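Local coordinates for Glyco_hydro_cc domain-containing protein (Trichoderma gamsii, PDB 6UBD) that probably binds beta-1,3-glucan oligosaccharides, as a member of glycoside hydrolase family 128, subgroup VII, at residues Ala38-Leu43 / Trp53-Pro58; Asn95-Tyr100 / Lys137-Gly142; Ser125-Leu130 / Gln161-Ser166; Ile172-Ser177 / Leu197-Phe202; Asn218-Trp223 / Ser262-Ala267. One frame throughout, in Å; residues are numbered along the deposited sequence. Where two conformers were deposited one is given.

Interaction 1: Ala38-Leu43 / Trp53-Pro58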
# COMPACT_ATOMS: atom_id res chain seq x y z
N ALA A 38 -1.96 -5.83 2.95
CA ALA A 38 -0.56 -5.66 2.54
C ALA A 38 0.26 -6.80 3.08
O ALA A 38 0.52 -6.83 4.32
CB ALA A 38 0.00 -4.34 2.90
N GLY A 39 0.52 -7.85 2.28
CA GLY A 39 1.02 -9.16 2.73
C GLY A 39 -0.12 -10.20 2.83
O GLY A 39 -1.27 -9.85 2.51
N ASP A 40 0.24 -11.43 3.17
CA ASP A 40 -0.73 -12.53 3.11
C ASP A 40 -0.78 -13.37 4.40
O ASP A 40 -1.48 -14.37 4.41
CB ASP A 40 -0.56 -13.38 1.84
CG ASP A 40 0.87 -13.90 1.70
OD1 ASP A 40 1.49 -14.23 2.75
OD2 ASP A 40 1.37 -13.92 0.52
N THR A 41 -0.07 -13.01 5.46
CA THR A 41 -0.10 -13.91 6.65
C THR A 41 -1.51 -14.09 7.27
O THR A 41 -1.78 -15.22 7.71
CB THR A 41 0.87 -13.44 7.74
OG1 THR A 41 0.52 -12.14 8.25
CG2 THR A 41 2.30 -13.48 7.26
N ALA A 42 -2.34 -13.05 7.20
CA ALA A 42 -3.70 -13.08 7.83
C ALA A 42 -4.79 -13.18 6.76
O ALA A 42 -5.98 -13.06 7.06
CB ALA A 42 -3.96 -11.89 8.71
N LEU A 43 -4.40 -13.39 5.49
CA LEU A 43 -5.36 -13.27 4.37
C LEU A 43 -6.51 -14.27 4.48
O LEU A 43 -7.64 -13.89 4.11
CB LEU A 43 -4.56 -13.37 3.09
CG LEU A 43 -5.23 -13.00 1.76
CD1 LEU A 43 -5.82 -11.62 1.85
CD2 LEU A 43 -4.27 -13.18 0.58
N TRP A 53 -5.76 -7.42 -2.40
CA TRP A 53 -4.48 -7.48 -1.62
C TRP A 53 -3.29 -7.18 -2.53
O TRP A 53 -3.41 -7.32 -3.77
CB TRP A 53 -4.29 -8.81 -0.89
CG TRP A 53 -3.58 -9.95 -1.55
CD1 TRP A 53 -2.35 -10.46 -1.21
CD2 TRP A 53 -4.08 -10.82 -2.61
NE1 TRP A 53 -2.06 -11.60 -1.93
CE2 TRP A 53 -3.09 -11.81 -2.82
CE3 TRP A 53 -5.21 -10.80 -3.43
CZ2 TRP A 53 -3.23 -12.81 -3.80
CZ3 TRP A 53 -5.35 -11.79 -4.39
CH2 TRP A 53 -4.37 -12.78 -4.56
N HIS A 54 -2.18 -6.86 -1.93
CA HIS A 54 -0.86 -6.83 -2.59
C HIS A 54 0.17 -7.56 -1.74
O HIS A 54 -0.12 -7.79 -0.55
CB HIS A 54 -0.43 -5.41 -3.01
CG HIS A 54 0.19 -4.63 -1.89
ND1 HIS A 54 1.53 -4.65 -1.66
CD2 HIS A 54 -0.35 -3.72 -1.03
CE1 HIS A 54 1.82 -3.80 -0.69
NE2 HIS A 54 0.68 -3.22 -0.27
N ASP A 55 1.33 -7.91 -2.29
CA ASP A 55 2.41 -8.55 -1.53
C ASP A 55 3.77 -8.02 -1.98
O ASP A 55 4.74 -8.73 -1.81
CB ASP A 55 2.31 -10.07 -1.60
CG ASP A 55 2.58 -10.62 -3.00
OD1 ASP A 55 2.83 -9.84 -3.94
OD2 ASP A 55 2.59 -11.89 -3.13
N TRP A 56 3.80 -6.76 -2.41
CA TRP A 56 5.04 -6.09 -2.88
C TRP A 56 5.65 -6.72 -4.16
O TRP A 56 6.72 -6.26 -4.58
CB TRP A 56 6.09 -5.98 -1.76
CG TRP A 56 5.61 -5.17 -0.57
CD1 TRP A 56 5.63 -3.81 -0.40
CD2 TRP A 56 5.02 -5.70 0.64
NE1 TRP A 56 5.09 -3.46 0.81
CE2 TRP A 56 4.69 -4.59 1.43
CE3 TRP A 56 4.72 -7.01 1.11
CZ2 TRP A 56 4.06 -4.74 2.68
CZ3 TRP A 56 4.08 -7.13 2.34
CH2 TRP A 56 3.77 -6.02 3.14
N THR A 57 5.03 -7.75 -4.74
CA THR A 57 5.56 -8.44 -5.95
C THR A 57 4.76 -8.08 -7.20
O THR A 57 3.69 -7.48 -7.15
CB THR A 57 5.58 -9.97 -5.79
OG1 THR A 57 4.29 -10.57 -6.09
CG2 THR A 57 6.14 -10.44 -4.45
N PRO A 58 5.29 -8.39 -8.42
CA PRO A 58 4.55 -8.15 -9.67
C PRO A 58 3.26 -8.94 -9.85
O PRO A 58 2.45 -8.55 -10.68
CB PRO A 58 5.59 -8.54 -10.74
CG PRO A 58 6.94 -8.29 -10.08
CD PRO A 58 6.68 -8.76 -8.67
O HOH W 1 0.42 -13.20 -1.97
O HOH W 2 3.67 -13.11 -0.44

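Interaction 2: Asn95-Tyr100 / Lys137-Gly142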
# COMPACT_ATOMS: atom_id res chain seq x y z
N ASN A 95 3.39 -11.65 -18.76
CA ASN A 95 2.88 -11.95 -20.11
C ASN A 95 1.53 -11.24 -20.25
O ASN A 95 0.86 -11.59 -21.18
CB ASN A 95 2.91 -13.45 -20.41
CG ASN A 95 2.27 -14.32 -19.35
OD1 ASN A 95 1.43 -13.86 -18.58
ND2 ASN A 95 2.66 -15.59 -19.35
N SER A 96 1.20 -10.25 -19.43
CA SER A 96 -0.20 -9.85 -19.22
C SER A 96 -0.29 -8.46 -18.63
O SER A 96 0.65 -8.04 -17.94
CB SER A 96 -0.95 -10.86 -18.35
OG SER A 96 -0.57 -10.72 -17.00
N THR A 97 -1.48 -7.89 -18.68
CA THR A 97 -1.77 -6.57 -18.12
C THR A 97 -2.64 -6.71 -16.87
O THR A 97 -3.76 -7.22 -16.96
CB THR A 97 -2.38 -5.65 -19.18
OG1 THR A 97 -1.55 -5.51 -20.35
CG2 THR A 97 -2.66 -4.27 -18.63
N PRO A 98 -2.20 -6.27 -15.65
CA PRO A 98 -3.02 -6.28 -14.46
C PRO A 98 -4.11 -5.20 -14.56
O PRO A 98 -3.98 -4.22 -15.31
CB PRO A 98 -2.04 -6.05 -13.31
CG PRO A 98 -0.72 -5.82 -13.90
CD PRO A 98 -0.86 -5.68 -15.39
N ALA A 99 -5.16 -5.36 -13.74
CA ALA A 99 -6.16 -4.29 -13.59
C ALA A 99 -5.58 -3.08 -12.83
O ALA A 99 -5.95 -1.94 -13.18
CB ALA A 99 -7.40 -4.79 -12.88
N TYR A 100 -4.68 -3.31 -11.85
CA TYR A 100 -4.11 -2.24 -11.02
C TYR A 100 -2.61 -2.50 -10.83
O TYR A 100 -2.24 -3.64 -10.50
CB TYR A 100 -4.80 -2.19 -9.65
CG TYR A 100 -6.31 -2.00 -9.64
CD1 TYR A 100 -7.18 -3.07 -9.76
CD2 TYR A 100 -6.89 -0.74 -9.57
CE1 TYR A 100 -8.56 -2.89 -9.80
CE2 TYR A 100 -8.27 -0.56 -9.57
CZ TYR A 100 -9.12 -1.64 -9.73
OH TYR A 100 -10.49 -1.50 -9.77
N LYS A 137 -2.15 0.13 -21.89
CA LYS A 137 -2.91 -1.11 -22.19
C LYS A 137 -4.14 -1.25 -21.27
O LYS A 137 -4.84 -2.29 -21.39
CB LYS A 137 -1.94 -2.27 -21.97
CG LYS A 137 -0.88 -2.35 -23.03
CD LYS A 137 -0.09 -3.56 -23.01
CE LYS A 137 0.89 -3.72 -21.88
NZ LYS A 137 1.52 -5.07 -21.90
N GLY A 138 -4.41 -0.32 -20.35
CA GLY A 138 -5.65 -0.28 -19.55
C GLY A 138 -5.50 -0.40 -18.04
O GLY A 138 -6.52 -0.29 -17.32
N ALA A 139 -4.30 -0.67 -17.52
CA ALA A 139 -4.18 -0.75 -16.06
C ALA A 139 -4.44 0.63 -15.41
O ALA A 139 -3.99 1.66 -15.95
CB ALA A 139 -2.79 -1.22 -15.68
N ALA A 140 -5.08 0.64 -14.22
CA ALA A 140 -5.07 1.82 -13.35
C ALA A 140 -3.71 1.89 -12.63
O ALA A 140 -3.22 0.86 -12.13
CB ALA A 140 -6.18 1.76 -12.33
N LEU A 141 -3.10 3.10 -12.65
CA LEU A 141 -1.72 3.27 -12.12
C LEU A 141 -1.68 3.94 -10.74
O LEU A 141 -2.31 5.00 -10.61
CB LEU A 141 -0.91 4.12 -13.14
CG LEU A 141 -0.78 3.58 -14.56
CD1 LEU A 141 0.21 4.44 -15.35
CD2 LEU A 141 -0.28 2.14 -14.57
N GLY A 142 -0.89 3.36 -9.85
CA GLY A 142 -0.68 3.97 -8.53
C GLY A 142 0.68 4.63 -8.48
O GLY A 142 1.69 4.04 -8.88

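Interaction 3: Ser125-Leu130 / Gln161-Ser166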
# COMPACT_ATOMS: atom_id res chain seq x y z
N SER A 125 12.89 6.97 -15.38
CA SER A 125 13.27 6.04 -16.46
C SER A 125 12.51 4.71 -16.32
O SER A 125 11.94 4.17 -17.31
CB SER A 125 14.76 5.78 -16.45
OG SER A 125 15.14 4.90 -17.52
N LEU A 126 12.41 4.20 -15.08
CA LEU A 126 11.68 2.91 -14.82
C LEU A 126 10.20 3.11 -15.06
O LEU A 126 9.53 2.22 -15.65
CB LEU A 126 11.94 2.44 -13.39
CG LEU A 126 13.36 1.96 -13.08
CD1 LEU A 126 13.64 2.07 -11.58
CD2 LEU A 126 13.56 0.53 -13.60
N TRP A 127 9.65 4.22 -14.60
CA TRP A 127 8.20 4.48 -14.75
C TRP A 127 7.86 4.53 -16.25
O TRP A 127 6.92 3.81 -16.71
CB TRP A 127 7.81 5.81 -14.06
CG TRP A 127 6.35 6.14 -14.17
CD1 TRP A 127 5.69 6.79 -15.17
CD2 TRP A 127 5.32 5.81 -13.21
NE1 TRP A 127 4.33 6.88 -14.93
CE2 TRP A 127 4.11 6.35 -13.68
CE3 TRP A 127 5.33 5.23 -11.92
CZ2 TRP A 127 2.89 6.18 -12.98
CZ3 TRP A 127 4.12 5.06 -11.22
CH2 TRP A 127 2.93 5.56 -11.74
N ASN A 128 8.59 5.33 -17.04
CA ASN A 128 8.25 5.47 -18.46
C ASN A 128 8.51 4.15 -19.20
O ASN A 128 7.78 3.84 -20.19
CB ASN A 128 9.04 6.63 -19.11
CG ASN A 128 8.53 8.00 -18.69
OD1 ASN A 128 7.39 8.11 -18.20
ND2 ASN A 128 9.40 9.01 -18.86
N SER A 129 9.53 3.38 -18.85
CA SER A 129 9.88 2.15 -19.64
C SER A 129 8.91 1.00 -19.33
O SER A 129 8.58 0.21 -20.22
CB SER A 129 11.29 1.72 -19.25
OG SER A 129 11.69 0.49 -19.83
N LEU A 130 8.52 0.83 -18.03
CA LEU A 130 7.79 -0.38 -17.53
C LEU A 130 6.37 -0.11 -17.01
O LEU A 130 5.52 -1.01 -17.20
CB LEU A 130 8.64 -1.08 -16.49
CG LEU A 130 9.99 -1.63 -16.93
CD1 LEU A 130 10.83 -2.15 -15.80
CD2 LEU A 130 9.79 -2.73 -17.94
N GLN A 161 8.28 15.95 -13.48
CA GLN A 161 9.08 15.41 -14.59
C GLN A 161 8.18 15.03 -15.76
O GLN A 161 6.94 14.95 -15.65
CB GLN A 161 9.82 14.18 -14.09
CG GLN A 161 10.71 14.45 -12.90
CD GLN A 161 11.62 15.64 -13.09
OE1 GLN A 161 11.60 16.56 -12.24
NE2 GLN A 161 12.36 15.69 -14.16
N GLN A 162 8.78 14.71 -16.89
CA GLN A 162 8.08 14.29 -18.13
C GLN A 162 7.76 12.79 -18.01
O GLN A 162 8.68 11.96 -18.17
CB GLN A 162 8.88 14.68 -19.36
CG GLN A 162 8.25 14.24 -20.66
CD GLN A 162 8.95 14.78 -21.90
OE1 GLN A 162 10.10 15.23 -21.89
NE2 GLN A 162 8.22 14.78 -22.99
N LEU A 163 6.53 12.48 -17.67
CA LEU A 163 6.04 11.11 -17.54
C LEU A 163 5.16 10.85 -18.76
O LEU A 163 4.27 11.65 -19.03
CB LEU A 163 5.29 10.88 -16.22
CG LEU A 163 6.04 11.21 -14.93
CD1 LEU A 163 5.19 10.93 -13.71
CD2 LEU A 163 7.34 10.42 -14.83
N THR A 164 5.29 9.71 -19.38
CA THR A 164 4.48 9.43 -20.60
C THR A 164 2.99 9.33 -20.28
O THR A 164 2.12 9.72 -21.08
CB THR A 164 5.10 8.29 -21.40
OG1 THR A 164 5.15 7.06 -20.70
CG2 THR A 164 6.53 8.60 -21.73
N LYS A 165 2.70 8.80 -19.10
CA LYS A 165 1.36 8.79 -18.44
C LYS A 165 1.57 9.00 -16.94
O LYS A 165 2.48 8.38 -16.43
CB LYS A 165 0.65 7.48 -18.80
CG LYS A 165 -0.85 7.59 -18.58
CD LYS A 165 -1.69 6.39 -18.90
CE LYS A 165 -3.17 6.74 -18.69
NZ LYS A 165 -4.08 5.66 -19.06
N SER A 166 0.79 9.91 -16.39
CA SER A 166 0.80 10.10 -14.90
C SER A 166 -0.02 9.00 -14.21
O SER A 166 -0.63 8.12 -14.84
CB SER A 166 0.38 11.48 -14.54
OG SER A 166 0.58 11.73 -13.15
O HOH W 3 6.27 5.27 -21.86

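Interaction 4: Ile172-Ser177 / Leu197-Phe202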
# COMPACT_ATOMS: atom_id res chain seq x y z
N ILE A 172 -0.04 5.99 -0.55
CA ILE A 172 0.53 6.56 0.70
C ILE A 172 0.74 5.48 1.76
O ILE A 172 0.01 4.48 1.80
CB ILE A 172 -0.28 7.80 1.17
CG1 ILE A 172 -1.62 7.43 1.82
CG2 ILE A 172 -0.43 8.77 -0.02
CD1 ILE A 172 -2.34 8.66 2.42
N HIS A 173 1.75 5.71 2.58
CA HIS A 173 2.04 4.87 3.76
C HIS A 173 1.74 5.72 5.01
O HIS A 173 2.26 6.82 5.12
CB HIS A 173 3.52 4.44 3.76
CG HIS A 173 3.80 3.35 2.76
ND1 HIS A 173 5.06 2.72 2.69
CD2 HIS A 173 2.98 2.73 1.88
CE1 HIS A 173 4.97 1.77 1.75
NE2 HIS A 173 3.73 1.74 1.25
N ILE A 174 0.91 5.20 5.94
CA ILE A 174 0.57 5.94 7.20
C ILE A 174 1.10 5.16 8.43
O ILE A 174 0.60 4.05 8.73
CB ILE A 174 -0.94 6.17 7.24
CG1 ILE A 174 -1.42 7.05 6.08
CG2 ILE A 174 -1.27 6.85 8.60
CD1 ILE A 174 -2.89 7.43 6.07
N PHE A 175 2.14 5.71 9.01
CA PHE A 175 2.79 5.16 10.23
C PHE A 175 2.73 6.31 11.22
O PHE A 175 3.58 7.19 11.25
CB PHE A 175 4.20 4.68 9.94
CG PHE A 175 4.28 3.60 8.90
CD1 PHE A 175 3.65 2.38 9.09
CD2 PHE A 175 5.05 3.78 7.77
CE1 PHE A 175 3.76 1.39 8.16
CE2 PHE A 175 5.12 2.79 6.79
CZ PHE A 175 4.44 1.58 6.97
N LYS A 176 1.69 6.29 12.10
CA LYS A 176 1.36 7.40 13.04
C LYS A 176 0.73 6.78 14.31
O LYS A 176 0.28 5.62 14.27
CB LYS A 176 0.36 8.40 12.43
CG LYS A 176 0.86 9.15 11.19
CD LYS A 176 1.98 10.17 11.53
CE LYS A 176 2.53 10.91 10.33
NZ LYS A 176 3.60 11.84 10.74
N SER A 177 0.72 7.54 15.39
CA SER A 177 0.30 7.01 16.72
C SER A 177 -1.09 7.50 17.06
O SER A 177 -1.59 7.06 18.12
CB SER A 177 1.28 7.31 17.79
OG SER A 177 1.43 8.70 17.93
N LEU A 197 -6.78 8.67 -3.08
CA LEU A 197 -5.71 8.05 -2.30
C LEU A 197 -5.93 6.56 -2.10
O LEU A 197 -7.09 6.12 -1.77
CB LEU A 197 -5.65 8.73 -0.92
CG LEU A 197 -5.59 10.26 -0.87
CD1 LEU A 197 -5.65 10.75 0.57
CD2 LEU A 197 -4.34 10.84 -1.66
N TRP A 198 -4.87 5.77 -2.15
CA TRP A 198 -4.82 4.40 -1.57
C TRP A 198 -3.80 4.39 -0.47
O TRP A 198 -2.62 4.82 -0.66
CB TRP A 198 -4.41 3.35 -2.60
CG TRP A 198 -5.41 2.95 -3.65
CD1 TRP A 198 -6.46 3.68 -4.13
CD2 TRP A 198 -5.42 1.69 -4.34
NE1 TRP A 198 -7.13 2.95 -5.10
CE2 TRP A 198 -6.51 1.73 -5.24
CE3 TRP A 198 -4.65 0.54 -4.24
CZ2 TRP A 198 -6.81 0.66 -6.06
CZ3 TRP A 198 -4.96 -0.53 -5.06
CH2 TRP A 198 -6.04 -0.46 -5.94
N VAL A 199 -4.22 3.92 0.73
CA VAL A 199 -3.28 3.73 1.87
C VAL A 199 -2.73 2.32 1.75
O VAL A 199 -3.38 1.35 2.16
CB VAL A 199 -3.98 3.96 3.22
CG1 VAL A 199 -2.99 3.84 4.39
CG2 VAL A 199 -4.63 5.33 3.27
N THR A 200 -1.58 2.17 1.11
CA THR A 200 -1.10 0.85 0.67
C THR A 200 -0.33 0.09 1.77
O THR A 200 -0.10 -1.13 1.62
CB THR A 200 -0.32 0.98 -0.65
OG1 THR A 200 0.82 1.82 -0.39
CG2 THR A 200 -1.19 1.51 -1.80
N GLU A 201 0.06 0.81 2.82
CA GLU A 201 0.49 0.20 4.11
C GLU A 201 0.07 1.16 5.21
O GLU A 201 0.22 2.35 5.07
CB GLU A 201 1.99 0.01 4.28
CG GLU A 201 2.64 -1.01 3.32
CD GLU A 201 4.13 -1.10 3.58
OE1 GLU A 201 4.52 -1.09 4.75
OE2 GLU A 201 4.91 -1.21 2.64
N PHE A 202 -0.43 0.63 6.36
CA PHE A 202 -0.60 1.42 7.62
C PHE A 202 -0.30 0.54 8.83
O PHE A 202 -0.45 -0.69 8.80
CB PHE A 202 -1.98 2.12 7.69
CG PHE A 202 -3.14 1.15 7.94
CD1 PHE A 202 -3.44 0.70 9.23
CD2 PHE A 202 -3.95 0.73 6.90
CE1 PHE A 202 -4.48 -0.20 9.42
CE2 PHE A 202 -4.98 -0.19 7.10
CZ PHE A 202 -5.25 -0.64 8.37

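Interaction 5: Asn218-Trp223 / Ser262-Ala267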
# COMPACT_ATOMS: atom_id res chain seq x y z
N ASN A 218 -4.35 -2.42 24.13
CA ASN A 218 -5.59 -1.63 24.20
C ASN A 218 -5.58 -0.44 23.24
O ASN A 218 -6.58 -0.18 22.60
CB ASN A 218 -5.79 -1.23 25.69
CG ASN A 218 -7.06 -0.42 25.96
OD1 ASN A 218 -8.14 -1.03 25.99
ND2 ASN A 218 -6.98 0.90 26.14
N GLN A 219 -4.49 0.32 23.31
CA GLN A 219 -4.33 1.49 22.38
C GLN A 219 -4.40 1.04 20.90
O GLN A 219 -5.06 1.76 20.10
CB GLN A 219 -3.02 2.22 22.68
CG GLN A 219 -2.76 3.44 21.74
CD GLN A 219 -1.31 3.57 21.30
OE1 GLN A 219 -0.49 2.66 21.51
NE2 GLN A 219 -0.95 4.66 20.61
N ILE A 220 -3.71 -0.06 20.59
CA ILE A 220 -3.67 -0.55 19.17
C ILE A 220 -5.07 -0.91 18.72
O ILE A 220 -5.54 -0.58 17.61
CB ILE A 220 -2.66 -1.72 19.04
CG1 ILE A 220 -1.22 -1.21 19.09
CG2 ILE A 220 -2.93 -2.49 17.74
CD1 ILE A 220 -0.24 -2.29 19.38
N ASN A 221 -5.83 -1.63 19.60
CA ASN A 221 -7.21 -2.04 19.22
C ASN A 221 -8.09 -0.81 18.93
O ASN A 221 -8.87 -0.82 17.96
CB ASN A 221 -7.85 -2.90 20.33
CG ASN A 221 -7.21 -4.29 20.50
OD1 ASN A 221 -6.41 -4.71 19.65
ND2 ASN A 221 -7.60 -4.96 21.61
N GLN A 222 -7.99 0.25 19.74
CA GLN A 222 -8.77 1.47 19.52
C GLN A 222 -8.28 2.19 18.23
O GLN A 222 -9.13 2.74 17.51
CB GLN A 222 -8.62 2.39 20.74
CG GLN A 222 -9.59 3.56 20.67
CD GLN A 222 -11.05 3.15 20.81
OE1 GLN A 222 -11.46 2.48 21.79
NE2 GLN A 222 -11.85 3.47 19.81
N TRP A 223 -6.97 2.26 18.07
CA TRP A 223 -6.38 2.90 16.83
C TRP A 223 -6.88 2.23 15.53
O TRP A 223 -7.28 2.93 14.56
CB TRP A 223 -4.86 2.86 17.00
CG TRP A 223 -4.10 3.65 15.96
CD1 TRP A 223 -3.54 4.89 16.15
CD2 TRP A 223 -3.69 3.20 14.65
NE1 TRP A 223 -2.84 5.27 15.01
CE2 TRP A 223 -2.89 4.24 14.12
CE3 TRP A 223 -3.85 2.02 13.92
CZ2 TRP A 223 -2.29 4.14 12.85
CZ3 TRP A 223 -3.28 1.94 12.65
CH2 TRP A 223 -2.52 2.99 12.13
N SER A 262 -4.11 -12.96 15.74
CA SER A 262 -3.68 -12.21 16.96
C SER A 262 -4.78 -11.23 17.35
O SER A 262 -5.75 -11.00 16.65
CB SER A 262 -2.38 -11.48 16.71
OG SER A 262 -2.64 -10.33 15.90
N GLN A 263 -4.64 -10.67 18.57
CA GLN A 263 -5.60 -9.63 19.01
C GLN A 263 -5.63 -8.45 18.05
O GLN A 263 -6.69 -7.89 17.76
CB GLN A 263 -5.24 -9.22 20.46
CG GLN A 263 -5.39 -10.36 21.51
CD GLN A 263 -4.68 -10.01 22.80
OE1 GLN A 263 -5.19 -9.24 23.62
NE2 GLN A 263 -3.45 -10.57 22.96
N SER A 264 -4.47 -8.05 17.51
CA SER A 264 -4.39 -6.97 16.49
C SER A 264 -5.07 -7.37 15.17
O SER A 264 -5.90 -6.61 14.63
CB SER A 264 -2.96 -6.55 16.27
OG SER A 264 -2.34 -6.07 17.46
N GLY A 265 -4.86 -8.63 14.77
CA GLY A 265 -5.54 -9.16 13.59
C GLY A 265 -7.06 -9.22 13.74
O GLY A 265 -7.87 -8.97 12.81
N GLN A 266 -7.51 -9.60 14.95
CA GLN A 266 -8.96 -9.64 15.29
C GLN A 266 -9.52 -8.21 15.30
O GLN A 266 -10.66 -8.02 14.89
CB GLN A 266 -9.16 -10.27 16.67
CG GLN A 266 -8.90 -11.78 16.76
CD GLN A 266 -8.72 -12.28 18.17
OE1 GLN A 266 -7.74 -12.94 18.54
NE2 GLN A 266 -9.73 -11.95 18.97
N ALA A 267 -8.78 -7.22 15.78
CA ALA A 267 -9.33 -5.84 15.77
C ALA A 267 -9.60 -5.40 14.31
O ALA A 267 -10.59 -4.81 14.01
CB ALA A 267 -8.35 -4.91 16.44
O HOH W 4 -7.23 -7.59 23.18

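Interaction 1: Ala38-Leu43 / Trp53-Pro58
Ala38 and His54 form a parallel bridge between strands 35-38 and 52-54 of the barrel sheet. Beside this pair Gly39 N donates to His54 O at 2.9 Å; a further backbone bond joins His54 to Ser37. Trp56 CZ3 packs against Gly39 N.

Two C-H groups lie over ring faces. Ala38 CA sits above the His54 ring, 4.2 Å from its centroid. Leu43 CD2 stands over the five-membered ring of Trp53, 3.7 Å from the centroid. Ala38 CB meets His54 NE2 at 3.4 Å and Trp56 CZ2 at 4.1 Å.

Polar groups fix the imidazole. With CG between the backbone N and the carbonyl carbon (chi1 83°), His54 ND1 accepts from Trp56 N close to the ring plane, and His54 NE2 bonds to Thr200 O. A leucine here would probably leave Trp56 N and Thr200 O without these mates and free the turn at Trp56 to shift.

Water 1 donates to Asp40 OD2 and Asp55 OD2 and accepts from Trp53 NE1 at 3.0 Å; water 2 also donates to both oxygens. Asp40 OD2 and Asp55 OD2 lie 4.4 Å apart, so the water protons probably offset the repulsion between these like charges.

Interaction 2: Asn95-Tyr100 / Lys137-Gly142
The parallel bridge of Tyr100 with Ala140 starts the pairing of strands 100-102 and 140-142 in the barrel sheet. Its bond runs from Ala140 N to Ala99 O, 2.9 Å long, with the donor tilted 30° from the carbonyl plane. A CA-H...O contact supports it: Tyr100 CA lies 3.4 Å from Ala140 O.

Ahead of the bridge the two loops run side by side. Ala139 CB rests on Pro98 O at 3.2 Å. Gly138 makes a Schellman motif at the end of helix 120-136, and its positive phi turns the chain into the strand.

Tyr100 holds its ring beside its own backbone N (chi1 -58°), where CD2 meets Ala140 CB at 3.8 Å. The phenol OH of Tyr100 bonds to Pro27 O.

At the outer end Lys137 bends at chi3 and curls round the Thr97 hydroxyl, with Lys137 CE 3.4 Å from Thr97 OG1. Thr97 CG2 packs between Lys137 CB and Ala139, 4.2 Å from Ala139 CB. A glycine in place of Thr97 would probably open a gap beside the Ala139 methyl and let the Lys137 chain swing. The contact thus passes from a backbone-bonded sheet end to a looser, solvent-facing edge of methylenes and one hydroxyl.

Interaction 3: Ser125-Leu130 / Gln161-Ser166
Trp127 CG is anti to the backbone N (chi1 -180°), which sends the indole from helix 120-136 toward Lys165. Asn128 turns the other way, its CG beside the backbone N (chi1 -74°), and this lays its amide against Gln162-Thr164.

The indole gives one short bond. Trp127 NE1 donates to Lys165 O at 2.8 Å, with the oxygen in the ring plane and the approach nearly along the C=O axis. Beside it, Trp127 CD1 meets Leu163 CD2 at 4.0 Å, the two side chains crossing at about a right angle.

The amide gives two bonds. Asn128 ND2 donates to Gln162 O at 3.1 Å, in plane with both groups and almost straight at 174°. Asn128 OD1 accepts from Thr164 N at 2.9 Å, but this N-H comes from above the amide plane.

Asn128 therefore serves the loop as a backbone peptide would, satisfying one C=O and one N-H. All three bonds end on main-chain atoms of the loop, Gln162 O, Thr164 N and Lys165 O, and the helix side chains thus hold the course of the loop backbone.

Interaction 4: Ile172-Ser177 / Leu197-Phe202
Glu201 passes over the imidazole face of His173 on neighbouring parallel strands of the barrel. Strands 170-176 and 197-206 are joined through helix 179-193 as a beta-alpha-beta crossover. Backbone bonds tie them, among them Ile172 N to Trp198 O at 2.8 Å and Ile174 N to Glu201 O at 3.1 Å.

Glu201 can be followed outward. Its CB lies over the face of the His173 ring, 3.9 Å from the centroid. With chi1 at -67° and the chain extended beyond CG, the side chain continues across the imidazole, and CG reaches His173 NE2 at 3.6 Å. CD then lies near His173 CE1. At the tip, OE1 meets Phe175 CZ at 3.5 Å, in the plane of that ring and at its edge. OE2 lies 3.1 Å from His173 CE1 and takes a hydrogen bond from Trp56 NE1. The carboxylate and imidazole planes are 45° apart.

His173 thus meets two glutamates, Glu201 over a face and Glu106 OE2 by a hydrogen bond at ND1. In clan GH-A hydrolases this strand bears the nucleophile, and Glu201 is consistent with that position.

The other face of the strands is apolar. There Val199 CG2 touches both Ile172 CG1 and Ile174 CD1, each at 3.9 Å.

Interaction 5: Asn218-Trp223 / Ser262-Ala267
Ser264 OG is gripped by two groups, donating to Val251 O and accepting from Gln217 NE2, while Ile220 CG2 touches it at 3.6 Å. The contact lies in the outer helical layer of the barrel. Helices 217-233 and 263-273 run nearly side by side there, with the axes of the touching parts 9.2 Å apart and their directions 20° apart.

Gln217 NE2 links the two helices. Besides Ser264 OG it bonds to Asn221 OD1, one turn further along its own helix. No direct hydrogen bond joins the two segments.

A chi1 of -68° sets the Asn221 amide on the side of helix 263-273. Its OD1 lies 3.8 Å from Ala267 CB. The small Ala267 side chain is consistent with the close backbones: Asn221 CA and Ala267 CA are 5.6 Å apart.

The start of helix 263-273 is capped by Ser262. Its OG, at the N-cap, accepts from Gly265 N at 3.0 Å with an angle of 165°, and it also bonds to Pro253 O. This ties the first turn to the preceding loop.

With OD1 held by Gln217, the other end of the Asn221 amide is left to water. Asn221 ND2 donates to water 4 at 3.1 Å, and water 4 donates to Gln263 OE1 at 2.7 Å.

All five interactions lie in one barrel domain. Interactions 1, 2 and 4 reach the same sheet. Interactions 3 and 5 join outer elements on opposite sides of the chain's centre, their own centres about 40 Å apart. Along the chain, interactions 2 and 3 alternate their segments, helix 120-136 leading into strand 140-142; the other pairs follow in series. Interactions 1 and 4 have centres about 15 Å apart and meet through Trp56 with Glu201 and His54 with Thr200, which fixes groups near the probable sugar-binding face. Interaction 2 touches 3 where Leu141 and Gly142 pack on Trp127, and 4 through Tyr100 and Trp198. Trp223 of helix 217-233 packs on Phe202, connecting interaction 5 to 4.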